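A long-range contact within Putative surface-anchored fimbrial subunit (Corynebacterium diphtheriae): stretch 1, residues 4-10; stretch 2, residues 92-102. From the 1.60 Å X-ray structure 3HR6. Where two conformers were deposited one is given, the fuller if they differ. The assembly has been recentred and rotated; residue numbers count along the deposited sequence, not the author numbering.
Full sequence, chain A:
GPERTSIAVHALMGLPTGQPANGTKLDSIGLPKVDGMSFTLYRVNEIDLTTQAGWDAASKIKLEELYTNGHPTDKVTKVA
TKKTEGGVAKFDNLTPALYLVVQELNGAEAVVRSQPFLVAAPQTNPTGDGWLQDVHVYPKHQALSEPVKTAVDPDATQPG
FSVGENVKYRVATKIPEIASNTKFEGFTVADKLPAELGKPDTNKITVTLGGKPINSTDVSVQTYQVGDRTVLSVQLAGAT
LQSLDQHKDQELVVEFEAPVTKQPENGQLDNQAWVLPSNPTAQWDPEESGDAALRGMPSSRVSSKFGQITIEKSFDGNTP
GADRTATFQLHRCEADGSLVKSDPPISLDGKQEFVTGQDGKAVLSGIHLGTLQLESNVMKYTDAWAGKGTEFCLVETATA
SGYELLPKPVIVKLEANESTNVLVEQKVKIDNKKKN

Stretch 1 (4-10) RTSIAVH
Stretch 2 (92-102) DNLTPALYLVV

Distant segments of a β-rich protein often join in two ways at once, by a short backbone pairing and by side chains packed between layers. Residues 4-10 and 92-102 of this fimbrial subunit do both, burying 600 Å² in total.

The backbone part is one antiparallel, hydrogen-bonded pair, Thr-5 with Leu-94, whose CA atoms lie 4.9 Å apart. Thr-5 N donates to Leu-94 O at 2.9 Å and Leu-94 N to Thr-5 O at 2.8 Å, both N-H...O angles 164°. Thr-5 (phi/psi -121/171) and Leu-94 (-98/145) are extended; between Asp-92 (-106/163) and Leu-94 the chain turns a corner at Asn-93, whose 61/47 backbone is left-handed. The Asp-92 side chain (chi1 t, chi2 -12°) braces this corner, its OD1 accepting from Asn-93 N at 2.7 Å.

Arg-4 grips the same corner from the exposed side. Its rotamer, m, t, p with chi4 71°, folds the guanidinium back over the second stretch although its CB points sideways. NE donates to Asn-93 OD1 and NH2 to Asn-93 O, each at 2.8 Å; Asn-93, with chi1 t and chi2 37°, thus offers side-chain and backbone oxygens to one guanidinium. Arginine suits the place because its long chain reaches an acceptor pair while its charge stays near solvent.

Thr-5 and Leu-94 place their side chains on the same face of the sheet. Thr-5, chi1 t, lays CG2 3.5 Å from Leu-94 CB, while its OG1 is hydrogen-bonded elsewhere in the structure, so the buried hydroxyl costs little. Leu-94, m and t, extends until CD1 is 3.8 Å from Ile-7 CD1.

Beyond the pair, strands 5-9 and 97-102 run nearly parallel, at 20°, with axes 10.2 Å apart at closest approach. That gap is too wide for backbone pairing and is filled by apolar side chains. Ile-7 (-119/120; m, with chi2 156°) starts sideways, but its CD1 comes within 3.7 Å of Tyr-99 CD2, meeting the ring obliquely. Tyr-99 (-116/158; chi1 m, chi2 -88°) points toward stretch 1, and its OH donates to Thr-95 O at 2.6 Å, satisfying the polar end of a buried ring. Next come Val-9 (-95/121) and Val-101 (-103/123), both chi1 t and pointing toward each other's stretch; Val-9 CG2 lies 4.0 Å from Val-101 CG1 across a CA separation of 8.3 Å. Ala-8, Leu-98 and Leu-100 point away, the alternation expected of extended strands.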

# COMPACT_ATOMS: atom_id res chain seq x y z
N ARG A 4 27.09 15.79 34.49
CA ARG A 4 25.98 15.18 33.68
C ARG A 4 25.99 15.66 32.22
O ARG A 4 26.18 16.84 31.94
CB ARG A 4 24.62 15.41 34.34
CG ARG A 4 24.64 14.80 35.75
CD ARG A 4 23.30 14.35 36.26
NE ARG A 4 22.75 13.17 35.59
CZ ARG A 4 23.22 11.92 35.72
NH1 ARG A 4 24.30 11.66 36.44
NH2 ARG A 4 22.61 10.93 35.08
N THR A 5 25.77 14.71 31.33
CA THR A 5 26.07 14.90 29.93
C THR A 5 24.78 14.71 29.12
O THR A 5 23.76 14.32 29.67
CB THR A 5 27.20 13.91 29.51
OG1 THR A 5 27.88 14.37 28.34
CG2 THR A 5 26.65 12.51 29.28
N SER A 6 24.83 15.03 27.84
CA SER A 6 23.70 14.75 26.95
C SER A 6 24.21 14.40 25.57
O SER A 6 25.31 14.80 25.19
CB SER A 6 22.71 15.92 26.89
OG SER A 6 23.26 17.04 26.24
N ILE A 7 23.40 13.61 24.86
CA ILE A 7 23.63 13.29 23.45
C ILE A 7 22.44 13.78 22.65
O ILE A 7 21.31 13.35 22.86
CB ILE A 7 23.90 11.79 23.23
CG1 ILE A 7 25.17 11.37 23.97
CG2 ILE A 7 24.06 11.50 21.72
CD1 ILE A 7 25.23 9.91 24.29
N ALA A 8 22.72 14.69 21.71
CA ALA A 8 21.73 15.22 20.79
C ALA A 8 21.93 14.50 19.46
O ALA A 8 22.98 14.68 18.80
CB ALA A 8 21.94 16.70 20.63
N VAL A 9 20.96 13.67 19.08
CA VAL A 9 21.01 12.95 17.82
C VAL A 9 20.25 13.75 16.76
O VAL A 9 19.05 13.95 16.86
CB VAL A 9 20.39 11.53 17.91
CG1 VAL A 9 20.56 10.81 16.60
CG2 VAL A 9 21.00 10.73 19.05
N HIS A 10 20.97 14.11 15.69
CA HIS A 10 20.38 14.74 14.52
C HIS A 10 20.36 13.76 13.35
O HIS A 10 21.40 13.34 12.85
CB HIS A 10 21.21 15.97 14.14
CG HIS A 10 21.42 16.94 15.26
ND1 HIS A 10 20.44 17.83 15.65
CD2 HIS A 10 22.47 17.14 16.08
CE1 HIS A 10 20.90 18.56 16.65
NE2 HIS A 10 22.13 18.17 16.93
N ASP A 92 19.02 13.60 27.58
CA ASP A 92 19.56 14.57 28.53
C ASP A 92 19.78 13.89 29.89
O ASP A 92 19.27 12.80 30.13
CB ASP A 92 18.56 15.74 28.64
CG ASP A 92 19.20 17.04 29.17
OD1 ASP A 92 20.35 17.04 29.68
OD2 ASP A 92 18.53 18.10 29.07
N ASN A 93 20.58 14.54 30.75
CA ASN A 93 20.80 14.08 32.14
C ASN A 93 21.45 12.68 32.20
O ASN A 93 21.01 11.80 32.97
CB ASN A 93 19.46 14.13 32.90
CG ASN A 93 19.63 14.19 34.40
OD1 ASN A 93 20.54 14.84 34.92
ND2 ASN A 93 18.71 13.55 35.13
N LEU A 94 22.50 12.48 31.40
CA LEU A 94 23.17 11.19 31.27
C LEU A 94 24.43 11.10 32.12
O LEU A 94 25.18 12.07 32.27
CB LEU A 94 23.61 10.95 29.82
CG LEU A 94 22.50 10.89 28.77
CD1 LEU A 94 23.13 10.64 27.38
CD2 LEU A 94 21.49 9.81 29.11
N THR A 95 24.68 9.91 32.64
CA THR A 95 25.89 9.64 33.41
C THR A 95 27.03 9.49 32.41
O THR A 95 26.83 8.97 31.30
CB THR A 95 25.76 8.34 34.27
OG1 THR A 95 25.91 7.18 33.45
CG2 THR A 95 24.39 8.25 34.95
N PRO A 96 28.22 9.98 32.76
CA PRO A 96 29.34 9.79 31.85
C PRO A 96 29.57 8.31 31.53
O PRO A 96 29.69 7.49 32.43
CB PRO A 96 30.52 10.39 32.62
CG PRO A 96 29.88 11.45 33.50
CD PRO A 96 28.55 10.88 33.89
N ALA A 97 29.59 7.96 30.24
CA ALA A 97 29.72 6.56 29.81
C ALA A 97 30.02 6.50 28.31
O ALA A 97 30.04 7.53 27.65
CB ALA A 97 28.43 5.81 30.10
N LEU A 98 30.28 5.29 27.80
CA LEU A 98 30.26 5.02 26.36
C LEU A 98 28.84 4.63 25.99
O LEU A 98 28.23 3.77 26.65
CB LEU A 98 31.23 3.88 25.98
CG LEU A 98 31.41 3.57 24.47
CD1 LEU A 98 31.99 4.75 23.73
CD2 LEU A 98 32.30 2.32 24.26
N TYR A 99 28.29 5.27 24.96
CA TYR A 99 26.93 4.99 24.53
C TYR A 99 26.86 4.41 23.13
O TYR A 99 27.77 4.55 22.33
CB TYR A 99 26.05 6.23 24.62
CG TYR A 99 25.77 6.63 26.06
CD1 TYR A 99 24.69 6.11 26.76
CD2 TYR A 99 26.61 7.53 26.74
CE1 TYR A 99 24.45 6.46 28.07
CE2 TYR A 99 26.36 7.89 28.07
CZ TYR A 99 25.27 7.36 28.72
OH TYR A 99 25.00 7.67 30.05
N LEU A 100 25.76 3.73 22.86
CA LEU A 100 25.49 3.20 21.54
C LEU A 100 24.13 3.73 21.11
O LEU A 100 23.13 3.61 21.83
CB LEU A 100 25.54 1.66 21.56
CG LEU A 100 25.21 1.01 20.22
CD1 LEU A 100 26.44 0.98 19.34
CD2 LEU A 100 24.63 -0.42 20.45
N VAL A 101 24.11 4.39 19.95
CA VAL A 101 22.90 4.98 19.40
C VAL A 101 22.41 4.08 18.28
O VAL A 101 23.14 3.82 17.31
CB VAL A 101 23.16 6.42 18.86
CG1 VAL A 101 21.96 6.94 18.05
CG2 VAL A 101 23.51 7.38 20.00
N VAL A 102 21.17 3.62 18.39
CA VAL A 102 20.60 2.70 17.40
C VAL A 102 19.38 3.34 16.76
O VAL A 102 18.37 3.54 17.41
CB VAL A 102 20.20 1.33 18.03
CG1 VAL A 102 19.54 0.42 16.97
CG2 VAL A 102 21.42 0.64 18.62